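Local coordinates for Lin1840 protein (Listeria innocua serovar 6a, PDB 4ZOC) that probably hydrolyses terminal, non-reducing beta-D-glucosyl residues with release of beta-D-glucose, and takes part in beta-1,2-glucan metabolism, at residues A[22-27]-A[266-271]; A[59-64]-A[301-306]; A[85-90]-A[330-335]; A[272-277]-A[296-301]. The protein carries 2 engineered substitutions. One frame throughout, in Å; residues are numbered along the deposited sequence.

Contact 1: A[22-27]-A[266-271]; sequences CLQLSP and VLISAW. Engineered in segment 266-271: Ala270 (natural residue Asp). With BGC (beta-D-glucopyranose), chain G.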
loop_
_atom_site.group_PDB
_atom_site.type_symbol
_atom_site.label_atom_id
_atom_site.label_comp_id
_atom_site.label_asym_id
_atom_site.label_seq_id
_atom_site.Cartn_x
_atom_site.Cartn_y
_atom_site.Cartn_z
ATOM N N CYS A 22 19.722 25.443 20.101
ATOM C CA CYS A 22 18.916 24.605 19.229
ATOM C C CYS A 22 19.587 23.289 18.795
ATOM O O CYS A 22 19.115 22.662 17.839
ATOM C CB CYS A 22 18.478 25.390 17.966
ATOM S SG CYS A 22 17.504 26.860 18.380
ATOM N N LEU A 23 20.647 22.880 19.511
ATOM C CA LEU A 23 21.375 21.658 19.279
ATOM C C LEU A 23 21.248 20.673 20.469
ATOM O O LEU A 23 21.381 21.046 21.634
ATOM C CB LEU A 23 22.810 21.976 19.053
ATOM C CG LEU A 23 23.739 20.780 18.896
ATOM C CD1 LEU A 23 23.538 20.060 17.594
ATOM C CD2 LEU A 23 25.138 21.277 19.047
ATOM N N GLN A 24 20.992 19.421 20.139
ATOM C CA GLN A 24 20.996 18.317 21.098
ATOM C C GLN A 24 22.099 17.319 20.783
ATOM O O GLN A 24 22.262 16.895 19.625
ATOM C CB GLN A 24 19.622 17.602 21.124
ATOM C CG GLN A 24 19.475 16.560 22.192
ATOM C CD GLN A 24 18.133 15.923 22.096
ATOM O OE1 GLN A 24 17.812 15.240 21.079
ATOM N NE2 GLN A 24 17.294 16.156 23.107
ATOM N N LEU A 25 22.836 16.939 21.848
ATOM C CA LEU A 25 23.985 16.036 21.752
ATOM C C LEU A 25 23.910 14.846 22.672
ATOM O O LEU A 25 23.292 14.928 23.719
ATOM C CB LEU A 25 25.290 16.793 22.000
ATOM C CG LEU A 25 25.532 17.927 21.082
ATOM C CD1 LEU A 25 26.815 18.599 21.599
ATOM C CD2 LEU A 25 25.716 17.537 19.646
ATOM N N SER A 26 24.594 13.756 22.283
ATOM C CA SER A 26 24.760 12.596 23.147
ATOM C C SER A 26 25.610 13.009 24.362
ATOM O O SER A 26 26.407 13.963 24.240
ATOM C CB SER A 26 25.482 11.517 22.389
ATOM O OG SER A 26 24.617 10.952 21.410
ATOM N N PRO A 27 25.484 12.310 25.501
ATOM C CA PRO A 27 26.112 12.847 26.720
ATOM C C PRO A 27 27.650 12.921 26.683
ATOM O O PRO A 27 28.291 13.795 27.347
ATOM C CB PRO A 27 25.678 11.879 27.801
ATOM C CG PRO A 27 25.291 10.590 27.059
ATOM C CD PRO A 27 24.646 11.144 25.799
ATOM N N VAL A 266 8.267 22.821 22.178
ATOM C CA VAL A 266 9.457 22.497 21.435
ATOM C C VAL A 266 9.058 21.442 20.377
ATOM O O VAL A 266 8.491 20.426 20.719
ATOM C CB VAL A 266 10.587 22.025 22.355
ATOM C CG1 VAL A 266 11.768 21.425 21.562
ATOM C CG2 VAL A 266 11.046 23.207 23.258
ATOM N N LEU A 267 9.375 21.733 19.110
ATOM C CA LEU A 267 9.341 20.717 18.042
ATOM C C LEU A 267 10.805 20.259 17.857
ATOM O O LEU A 267 11.720 21.084 17.503
ATOM C CB LEU A 267 8.690 21.304 16.773
ATOM C CG LEU A 267 8.605 20.372 15.554
ATOM C CD1 LEU A 267 7.739 19.139 15.864
ATOM C CD2 LEU A 267 8.128 21.097 14.353
ATOM N N ILE A 268 11.087 18.992 18.176
ATOM C CA ILE A 268 12.429 18.389 18.049
ATOM C C ILE A 268 12.437 17.473 16.838
ATOM O O ILE A 268 11.432 16.803 16.524
ATOM C CB ILE A 268 12.802 17.587 19.391
ATOM C CG1 ILE A 268 14.261 17.069 19.328
ATOM C CG2 ILE A 268 11.804 16.455 19.662
ATOM C CD1 ILE A 268 14.709 16.254 20.596
ATOM N N SER A 269 13.534 17.472 16.117
ATOM C CA SER A 269 13.717 16.541 15.035
ATOM C C SER A 269 13.877 15.150 15.515
ATOM O O SER A 269 14.457 14.908 16.570
ATOM C CB SER A 269 14.925 16.928 14.151
ATOM O OG SER A 269 16.202 16.538 14.695
ATOM N N ALA A 270 13.402 14.183 14.717
ATOM C CA ALA A 270 13.895 12.833 14.846
ATOM C C ALA A 270 15.424 12.832 14.582
ATOM O O ALA A 270 15.990 13.844 14.031
ATOM C CB ALA A 270 13.134 11.893 13.927
ATOM N N TRP A 271 16.125 11.723 14.917
ATOM C CA TRP A 271 17.566 11.691 14.836
ATOM C C TRP A 271 18.082 11.933 13.422
ATOM O O TRP A 271 17.796 11.187 12.525
ATOM C CB TRP A 271 18.126 10.402 15.357
ATOM C CG TRP A 271 19.649 10.294 15.418
ATOM C CD1 TRP A 271 20.508 10.280 14.368
ATOM C CD2 TRP A 271 20.454 10.136 16.587
ATOM N NE1 TRP A 271 21.786 10.101 14.787
ATOM C CE2 TRP A 271 21.784 9.993 16.153
ATOM C CE3 TRP A 271 20.170 9.959 17.931
ATOM C CZ2 TRP A 271 22.848 9.784 17.042
ATOM C CZ3 TRP A 271 21.222 9.802 18.817
ATOM C CH2 TRP A 271 22.534 9.670 18.368
HETATM C C2 BGC G . 21.288 5.771 15.354
HETATM C C3 BGC G . 20.167 6.428 14.479
HETATM C C4 BGC G . 18.719 6.123 15.012
HETATM C C5 BGC G . 18.727 6.473 16.518
HETATM C C6 BGC G . 17.365 6.203 17.073
HETATM C C1 BGC G . 21.110 6.254 16.748
HETATM O O1 BGC G . 22.169 5.752 17.599
HETATM O O2 BGC G . 22.590 6.115 14.890
HETATM O O3 BGC G . 20.322 6.002 13.109
HETATM O O4 BGC G . 17.653 6.798 14.244
HETATM O O5 BGC G . 19.839 5.831 17.223
HETATM O O6 BGC G . 17.151 4.796 17.015
#
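Inside the TIM barrel of this family 3 glycosidase, Gln24 of strand 23-25 meets Ile268 of strand 266-268 across strand 301-302, which lies between them in the barrel. Both side chains run extended, with CG1 of Ile268 anti to the backbone N (chi1 -174°), and they cross at about a right angle. The methyl end of Ile268 reaches the outer end of the amide, CD1 lying 3.3 Å from Gln24 OE1 and 3.6 Å from Gln24 NE2. NE2 is hydrogen-bonded to Ser59 OG, which probably fixes the amide's rotation and turns OE1 to the methyl; buried there, OE1 has no polar partner in the model. Further along, Ser26 OG approaches the Trp271 indole obliquely, 3.9 Å from Trp271 CH2. One face of that indole carries the glucose, whose C1 stands 3.7 Å above the centre of the ring of Trp271. Ala270, engineered in place of aspartate, precedes the tryptophan; its carbonyl O accepts from Ser269 OG at 2.8 Å, above the carbonyl plane. Glu473 and, from the second subunit, Arg572 are also hydrogen-bonded to this sugar, in a glucose pocket at the C-terminal ends of the strands, where TIM-barrel enzymes place their active sites.

Contact 2: A[59-64]-A[301-306]; sequences SVLGSS and EMMTTC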
loop_
_atom_site.group_PDB
_atom_site.type_symbol
_atom_site.label_atom_id
_atom_site.label_comp_id
_atom_site.label_asym_id
_atom_site.label_seq_id
_atom_site.Cartn_x
_atom_site.Cartn_y
_atom_site.Cartn_z
ATOM N N SER A 59 20.566 20.823 24.763
ATOM C CA SER A 59 20.043 19.591 25.358
ATOM C C SER A 59 20.977 18.396 25.187
ATOM O O SER A 59 21.718 18.332 24.249
ATOM C CB SER A 59 18.624 19.342 24.685
ATOM O OG SER A 59 18.046 18.111 25.123
ATOM N N VAL A 60 20.853 17.428 26.102
ATOM C CA VAL A 60 21.408 16.128 26.051
ATOM C C VAL A 60 20.364 15.094 25.735
ATOM O O VAL A 60 19.282 15.151 26.295
ATOM C CB VAL A 60 21.953 15.783 27.451
ATOM C CG1 VAL A 60 22.552 14.390 27.467
ATOM C CG2 VAL A 60 23.029 16.783 27.813
ATOM N N LEU A 61 20.670 14.128 24.852
ATOM C CA LEU A 61 19.784 12.941 24.838
ATOM C C LEU A 61 20.524 11.661 25.131
ATOM O O LEU A 61 21.694 11.470 24.732
ATOM C CB LEU A 61 18.974 12.797 23.569
ATOM C CG LEU A 61 19.666 12.022 22.445
ATOM C CD1 LEU A 61 18.653 11.752 21.362
ATOM C CD2 LEU A 61 20.737 12.957 21.980
ATOM N N GLY A 62 19.865 10.815 25.914
ATOM C CA GLY A 62 20.391 9.551 26.242
ATOM C C GLY A 62 21.537 9.543 27.280
ATOM O O GLY A 62 22.450 8.730 27.175
ATOM N N SER A 63 21.443 10.423 28.264
ATOM C CA SER A 63 22.255 10.263 29.495
ATOM C C SER A 63 22.206 8.789 29.996
ATOM O O SER A 63 21.201 8.122 29.848
ATOM C CB SER A 63 21.807 11.211 30.591
ATOM O OG SER A 63 22.495 10.959 31.797
ATOM N N SER A 64 23.337 8.279 30.498
ATOM C CA SER A 64 23.401 6.893 30.910
ATOM C C SER A 64 22.957 6.631 32.313
ATOM O O SER A 64 22.684 5.470 32.638
ATOM C CB SER A 64 24.812 6.262 30.631
ATOM O OG SER A 64 25.816 6.972 31.318
ATOM N N GLU A 301 17.622 20.416 16.883
ATOM C CA GLU A 301 18.220 19.515 15.923
ATOM C C GLU A 301 18.924 18.392 16.656
ATOM O O GLU A 301 19.876 18.620 17.406
ATOM C CB GLU A 301 19.195 20.254 15.015
ATOM C CG GLU A 301 19.870 19.342 13.984
ATOM C CD GLU A 301 20.562 20.049 12.917
ATOM O OE1 GLU A 301 20.708 21.283 13.032
ATOM O OE2 GLU A 301 21.028 19.354 11.969
ATOM N N MET A 302 18.391 17.176 16.468
ATOM C CA MET A 302 18.895 16.054 17.207
ATOM C C MET A 302 20.140 15.440 16.525
ATOM O O MET A 302 20.040 14.714 15.511
ATOM C CB MET A 302 17.797 14.981 17.311
ATOM C CG MET A 302 18.255 13.759 18.088
ATOM S SD MET A 302 17.048 12.415 18.267
ATOM C CE MET A 302 15.747 13.183 19.241
ATOM N N MET A 303 21.341 15.762 17.056
ATOM C CA MET A 303 22.620 15.056 16.656
ATOM C C MET A 303 23.138 15.223 15.244
ATOM O O MET A 303 23.955 14.484 14.751
ATOM C CB MET A 303 22.537 13.609 17.060
ATOM C CG MET A 303 22.941 13.423 18.524
ATOM S SD MET A 303 24.689 13.893 18.853
ATOM C CE MET A 303 25.555 12.520 18.092
ATOM N N THR A 304 22.726 16.319 14.626
ATOM C CA THR A 304 23.325 16.824 13.367
ATOM C C THR A 304 23.611 18.319 13.535
ATOM O O THR A 304 23.175 18.934 14.523
ATOM C CB THR A 304 22.478 16.465 12.089
ATOM O OG1 THR A 304 21.091 16.853 12.276
ATOM C CG2 THR A 304 22.585 15.007 11.845
ATOM N N THR A 305 24.356 18.849 12.559
ATOM C CA THR A 305 25.052 20.075 12.651
ATOM C C THR A 305 24.618 21.119 11.643
ATOM O O THR A 305 25.318 22.090 11.509
ATOM C CB THR A 305 26.552 19.854 12.519
ATOM O OG1 THR A 305 26.845 19.305 11.242
ATOM C CG2 THR A 305 27.082 18.876 13.566
ATOM N N CYS A 306 23.443 21.007 10.995
ATOM C CA CYS A 306 23.029 21.996 10.094
ATOM C C CYS A 306 22.817 23.347 10.777
ATOM O O CYS A 306 23.341 24.359 10.305
ATOM C CB CYS A 306 21.711 21.606 9.345
ATOM S SG CYS A 306 21.873 20.030 8.504
#
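Leu61 sends its two methyl groups to two successive methionines. CD1 rests on the thioether of Met302, 3.5 Å from Met302 SD, and the carbons on both sides of the sulfur touch it too, Met302 CG and Met302 CE each lying 3.9 Å from Leu61 CD1. CD2 takes the other partner, at 4.1 Å from Met303 CG. Leu61 and Met302 cross at about a right angle. The Met302 chain is extended as far as SD and bends only at its last torsion (chi3 -64°), which lays the end of the chain round the leucine methyl. With CG of Leu61 between its backbone N and carbonyl carbon (chi1 88°), the two methyls are aimed at the two methionines.

The next shell is strand 23-25, which runs between strands 59-61 and 301-302: Gln24 packs on both Leu61 and Met302, and Leu25 on Met303. Phe135 and Trp271 also pack on Met302, whose backbone N is hydrogen-bonded to Ser269 OG.

Met303 has positive phi, and beyond it the chain swings back toward Glu301. Glu301 OE2 accepts two bonds, a short one of 2.5 Å from Thr304 OG1 on its anti lone pair and one of 3.1 Å from Cys306 N on the syn side, 24° out of the carboxylate plane. OE1 takes Tyr307 N, so the carboxylate ties strand 301-302 to the first turn of helix 306-316. Met302 comes within about 6 Å of the bound glucose at nearest atoms, and this is the apolar interior of a TIM barrel close behind its sugar pocket.

Contact 3: A[85-90]-A[330-335]; sequences PLVFMA and LRMLNL
Val87 and Met89, two residues apart on strand 87-90, turn toward Met332 and Leu335, one helical turn apart on helix 330-335. The meeting is wholly apolar and of methyl against methyl. Val87 divides its branches between the two helix residues: CG1 lies 4.1 Å from Met332 CE, while CG2 is 4.4 Å from Leu335 CD2. Leu335 CD2 is shared, for Met89 CE comes to 4.2 Å from it. Two successive bends in the Met332 chain (chi2 -67°, chi3 -74°) curl its methyl round to the strand, whereas the thioether of Met89 stretches out straight to reach the helix. The short axes pass 10.8 Å apart at 84°, so the helix lies nearly square to the strand and only side-chain ends bridge the gap.

Polar bonds work around this patch. The helix keeps its own backbone bonding, as in Leu335 N to Arg331 O at 2.9 Å. Pro85 O is bonded to the ammonium of Lys336, a second tie between the strand's approach and the helix, and Arg331 forms a salt bridge with Asp299.

Leu86 and Phe88, alternating with the two contact residues, pack outward on helix 66-79. Val87 and Met89 therefore point into the barrel, and helix 322-338 lies across the end where the strands begin, also meeting Cys22, Val266 and Leu300, with helix 3-12 against its Leu330 and Leu333.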
loop_
_atom_site.group_PDB
_atom_site.type_symbol
_atom_site.label_atom_id
_atom_site.label_comp_id
_atom_site.label_asym_id
_atom_site.label_seq_id
_atom_site.Cartn_x
_atom_site.Cartn_y
_atom_site.Cartn_z
ATOM N N PRO A 85 20.570 25.976 32.154
ATOM C CA PRO A 85 20.835 24.554 32.316
ATOM C C PRO A 85 20.423 23.758 31.103
ATOM O O PRO A 85 19.576 24.202 30.328
ATOM C CB PRO A 85 19.937 24.121 33.507
ATOM C CG PRO A 85 19.399 25.353 34.051
ATOM C CD PRO A 85 19.413 26.384 32.944
ATOM N N LEU A 86 21.065 22.613 30.952
ATOM C CA LEU A 86 20.697 21.616 29.938
ATOM C C LEU A 86 19.391 20.948 30.238
ATOM O O LEU A 86 19.031 20.719 31.400
ATOM C CB LEU A 86 21.763 20.526 29.865
ATOM C CG LEU A 86 23.092 20.951 29.240
ATOM C CD1 LEU A 86 24.160 20.023 29.639
ATOM C CD2 LEU A 86 22.969 21.000 27.731
ATOM N N VAL A 87 18.665 20.586 29.172
ATOM C CA VAL A 87 17.500 19.695 29.354
ATOM C C VAL A 87 17.878 18.302 28.828
ATOM O O VAL A 87 18.562 18.209 27.808
ATOM C CB VAL A 87 16.162 20.254 28.683
ATOM C CG1 VAL A 87 16.368 20.576 27.194
ATOM C CG2 VAL A 87 15.029 19.300 28.999
ATOM N N PHE A 88 17.518 17.257 29.590
ATOM C CA PHE A 88 17.910 15.852 29.357
ATOM C C PHE A 88 16.695 15.068 28.912
ATOM O O PHE A 88 15.661 15.013 29.617
ATOM C CB PHE A 88 18.441 15.244 30.666
ATOM C CG PHE A 88 19.839 15.714 31.037
ATOM C CD1 PHE A 88 20.047 16.994 31.591
ATOM C CD2 PHE A 88 20.938 14.904 30.767
ATOM C CE1 PHE A 88 21.330 17.404 31.875
ATOM C CE2 PHE A 88 22.234 15.292 31.084
ATOM C CZ PHE A 88 22.434 16.567 31.616
ATOM N N MET A 89 16.826 14.447 27.758
ATOM C CA MET A 89 15.762 13.677 27.162
ATOM C C MET A 89 16.194 12.235 26.901
ATOM O O MET A 89 17.407 11.936 26.724
ATOM C CB MET A 89 15.397 14.317 25.834
ATOM C CG MET A 89 15.207 15.812 25.877
ATOM S SD MET A 89 14.200 16.448 24.535
ATOM C CE MET A 89 14.476 18.184 24.787
ATOM N N ALA A 90 15.210 11.324 26.891
ATOM C CA ALA A 90 15.582 9.910 26.713
ATOM C C ALA A 90 14.432 9.126 26.119
ATOM O O ALA A 90 13.279 9.566 26.162
ATOM C CB ALA A 90 15.964 9.318 28.057
ATOM N N LEU A 330 13.071 30.829 22.794
ATOM C CA LEU A 330 12.081 31.072 23.796
ATOM C C LEU A 330 11.323 29.780 24.103
ATOM O O LEU A 330 11.066 29.467 25.252
ATOM C CB LEU A 330 11.105 32.144 23.370
ATOM C CG LEU A 330 10.039 32.489 24.418
ATOM C CD1 LEU A 330 10.593 32.844 25.793
ATOM C CD2 LEU A 330 9.177 33.616 23.866
ATOM N N ARG A 331 10.950 29.016 23.070
ATOM C CA ARG A 331 10.334 27.722 23.384
ATOM C C ARG A 331 11.211 26.741 24.244
ATOM O O ARG A 331 10.709 26.103 25.223
ATOM C CB ARG A 331 9.777 27.088 22.099
ATOM C CG ARG A 331 8.583 27.850 21.553
ATOM C CD ARG A 331 7.832 27.128 20.403
ATOM N NE ARG A 331 8.583 27.113 19.174
ATOM C CZ ARG A 331 8.495 28.003 18.181
ATOM N NH1 ARG A 331 9.234 27.859 17.087
ATOM N NH2 ARG A 331 7.638 29.006 18.261
ATOM N N MET A 332 12.488 26.679 23.923
ATOM C CA MET A 332 13.464 25.851 24.657
ATOM C C MET A 332 13.539 26.328 26.121
ATOM O O MET A 332 13.499 25.561 27.072
ATOM C CB MET A 332 14.829 25.904 23.954
ATOM C CG MET A 332 14.979 25.010 22.703
ATOM S SD MET A 332 14.934 23.246 23.189
ATOM C CE MET A 332 16.587 23.110 23.929
ATOM N N LEU A 333 13.671 27.648 26.295
ATOM C CA LEU A 333 13.795 28.177 27.648
ATOM C C LEU A 333 12.485 27.955 28.416
ATOM O O LEU A 333 12.540 27.583 29.609
ATOM C CB LEU A 333 14.153 29.640 27.593
ATOM C CG LEU A 333 15.622 30.010 27.456
ATOM C CD1 LEU A 333 16.609 29.014 26.950
ATOM C CD2 LEU A 333 15.807 31.430 26.920
ATOM N N ASN A 334 11.320 28.115 27.754
ATOM C CA ASN A 334 9.992 27.874 28.388
ATOM C C ASN A 334 9.873 26.410 28.851
ATOM O O ASN A 334 9.462 26.193 29.930
ATOM C CB ASN A 334 8.780 28.167 27.467
ATOM C CG ASN A 334 8.432 29.648 27.392
ATOM O OD1 ASN A 334 8.879 30.430 28.212
ATOM N ND2 ASN A 334 7.697 30.031 26.374
ATOM N N LEU A 335 10.299 25.433 28.038
ATOM C CA LEU A 335 10.377 24.025 28.488
ATOM C C LEU A 335 11.219 23.873 29.742
ATOM O O LEU A 335 10.819 23.181 30.707
ATOM C CB LEU A 335 10.897 23.150 27.367
ATOM C CG LEU A 335 11.176 21.680 27.732
ATOM C CD1 LEU A 335 9.940 20.978 28.238
ATOM C CD2 LEU A 335 11.792 20.929 26.553
#

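Contact 4: A[272-277]-A[296-301]; sequences GAVAEV and AGVDLE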
loop_
_atom_site.group_PDB
_atom_site.type_symbol
_atom_site.label_atom_id
_atom_site.label_comp_id
_atom_site.label_asym_id
_atom_site.label_seq_id
_atom_site.Cartn_x
_atom_site.Cartn_y
_atom_site.Cartn_z
ATOM N N GLY A 272 18.873 13.014 13.281
ATOM C CA GLY A 272 19.438 13.408 12.040
ATOM C C GLY A 272 18.439 13.861 10.962
ATOM O O GLY A 272 18.880 14.123 9.836
ATOM N N ALA A 273 17.133 14.006 11.268
ATOM C CA ALA A 273 16.156 14.199 10.232
ATOM C C ALA A 273 16.310 15.582 9.575
ATOM O O ALA A 273 15.846 15.820 8.435
ATOM C CB ALA A 273 14.758 14.082 10.825
ATOM N N VAL A 274 16.926 16.525 10.272
ATOM C CA VAL A 274 17.208 17.825 9.608
ATOM C C VAL A 274 18.201 17.639 8.437
ATOM O O VAL A 274 17.913 18.054 7.320
ATOM C CB VAL A 274 17.729 18.885 10.612
ATOM C CG1 VAL A 274 18.142 20.110 9.840
ATOM C CG2 VAL A 274 16.650 19.243 11.669
ATOM N N ALA A 275 19.350 16.992 8.692
ATOM C CA ALA A 275 20.390 16.718 7.692
ATOM C C ALA A 275 19.850 15.830 6.573
ATOM O O ALA A 275 20.168 15.973 5.386
ATOM C CB ALA A 275 21.611 16.094 8.376
ATOM N N GLU A 276 18.907 15.000 6.943
ATOM C CA GLU A 276 18.400 13.916 6.063
ATOM C C GLU A 276 17.448 14.466 5.039
ATOM O O GLU A 276 17.145 13.781 4.067
ATOM C CB GLU A 276 17.827 12.770 6.876
ATOM C CG GLU A 276 18.970 11.926 7.496
ATOM C CD GLU A 276 18.553 10.967 8.566
ATOM O OE1 GLU A 276 17.337 10.729 8.685
ATOM O OE2 GLU A 276 19.507 10.426 9.177
ATOM N N VAL A 277 16.987 15.706 5.196
ATOM C CA VAL A 277 16.120 16.296 4.151
ATOM C C VAL A 277 16.960 16.453 2.864
ATOM O O VAL A 277 16.407 16.473 1.709
ATOM C CB VAL A 277 15.365 17.574 4.592
ATOM C CG1 VAL A 277 14.611 17.394 5.870
ATOM C CG2 VAL A 277 16.258 18.790 4.732
ATOM N N ALA A 296 10.151 25.863 8.968
ATOM C CA ALA A 296 9.066 24.942 9.353
ATOM C C ALA A 296 8.915 24.854 10.855
ATOM O O ALA A 296 8.037 24.144 11.371
ATOM C CB ALA A 296 9.329 23.550 8.751
ATOM N N GLY A 297 9.758 25.541 11.641
ATOM C CA GLY A 297 9.518 25.581 13.080
ATOM C C GLY A 297 10.112 24.498 13.986
ATOM O O GLY A 297 9.637 24.268 15.136
ATOM N N VAL A 298 11.108 23.842 13.461
ATOM C CA VAL A 298 11.862 22.822 14.190
ATOM C C VAL A 298 12.788 23.608 15.123
ATOM O O VAL A 298 13.590 24.390 14.659
ATOM C CB VAL A 298 12.688 21.902 13.253
ATOM C CG1 VAL A 298 13.554 20.980 14.081
ATOM C CG2 VAL A 298 11.783 21.068 12.360
ATOM N N ASP A 299 12.639 23.376 16.412
ATOM C CA ASP A 299 13.379 24.112 17.427
ATOM C C ASP A 299 14.686 23.515 17.818
ATOM O O ASP A 299 15.534 24.212 18.376
ATOM C CB ASP A 299 12.534 24.278 18.655
ATOM C CG ASP A 299 11.224 24.983 18.343
ATOM O OD1 ASP A 299 11.235 25.950 17.519
ATOM O OD2 ASP A 299 10.222 24.635 18.986
ATOM N N LEU A 300 14.830 22.204 17.617
ATOM C CA LEU A 300 15.942 21.438 18.256
ATOM C C LEU A 300 16.375 20.342 17.332
ATOM O O LEU A 300 15.550 19.468 17.019
ATOM C CB LEU A 300 15.441 20.900 19.611
ATOM C CG LEU A 300 16.464 20.188 20.502
ATOM C CD1 LEU A 300 17.766 20.994 20.726
ATOM C CD2 LEU A 300 15.790 19.696 21.799
ATOM N N GLU A 301 17.622 20.416 16.883
ATOM C CA GLU A 301 18.220 19.515 15.923
ATOM C C GLU A 301 18.924 18.392 16.656
ATOM O O GLU A 301 19.876 18.620 17.406
ATOM C CB GLU A 301 19.195 20.254 15.015
ATOM C CG GLU A 301 19.870 19.342 13.984
ATOM C CD GLU A 301 20.562 20.049 12.917
ATOM O OE1 GLU A 301 20.708 21.283 13.032
ATOM O OE2 GLU A 301 21.028 19.354 11.969
#
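Val274, in the weakly bonded helix 273-276, lays its isopropyl group over one face of the Glu301 carboxylate. Val274 CB is 3.6 Å from Glu301 OE2 and Val274 CG1 3.7 Å from it, both above the plane of the group. The other branch follows the aliphatic part of the chain, with Val274 CG2 at 4.0 Å from Glu301 CG. The two side chains cross at about a right angle. Glu301 has CG anti to its N (chi1 179°) and stays extended beyond, which carries the carboxylate past the flank of the valine. Its oxygens are held by Thr304 and by the backbone N of Cys306 and Tyr307, so what it offers Val274 is a flat side already fixed in place.

Val298 adds a smaller apolar touch: its CG1 is 4.3 Å from Val274 CG2, and Ser293 of helix 286-295 also packs on Val274. That helix ends in a Schellman motif at Gly297, whose positive phi turns the chain toward Val298. Asp299, next along, is anchored by salt bridges to Arg258 and Arg331.

On the far side of the short helix, Glu276 forms a salt bridge with Arg572 of the second subunit. Strand 266-268, helix 286-295 and strand 301-302 make a beta-alpha-beta crossover of the TIM barrel, and the contact packs the short helix that follows its first strand against the chain entering its second.

Contacts 1 and 2 have centres 4 Å apart and occupy the same barrel interior. Contact 3 lies 10 Å from contact 1, centre to centre, toward the opposite end of the barrel from the sugar; Gln24 NE2 packs 3.4 Å from Met89 SD between them. Contact 4 joins contacts 1 and 2 through the backbone: Leu267 O lies 2.7 Å from Asp299 N and Met302 O 3.0 Å from Gly272 N, both probable hydrogen bonds. Contacts 3 and 4, 16 Å apart at their centres, are linked by the salt bridge Arg331 NH1 to Asp299 OD1, 2.8 Å. Trp271 in contact 1 touches the glucose, whereas the side chains of Ala275 and Met89 stay about 11 and 12 Å from it.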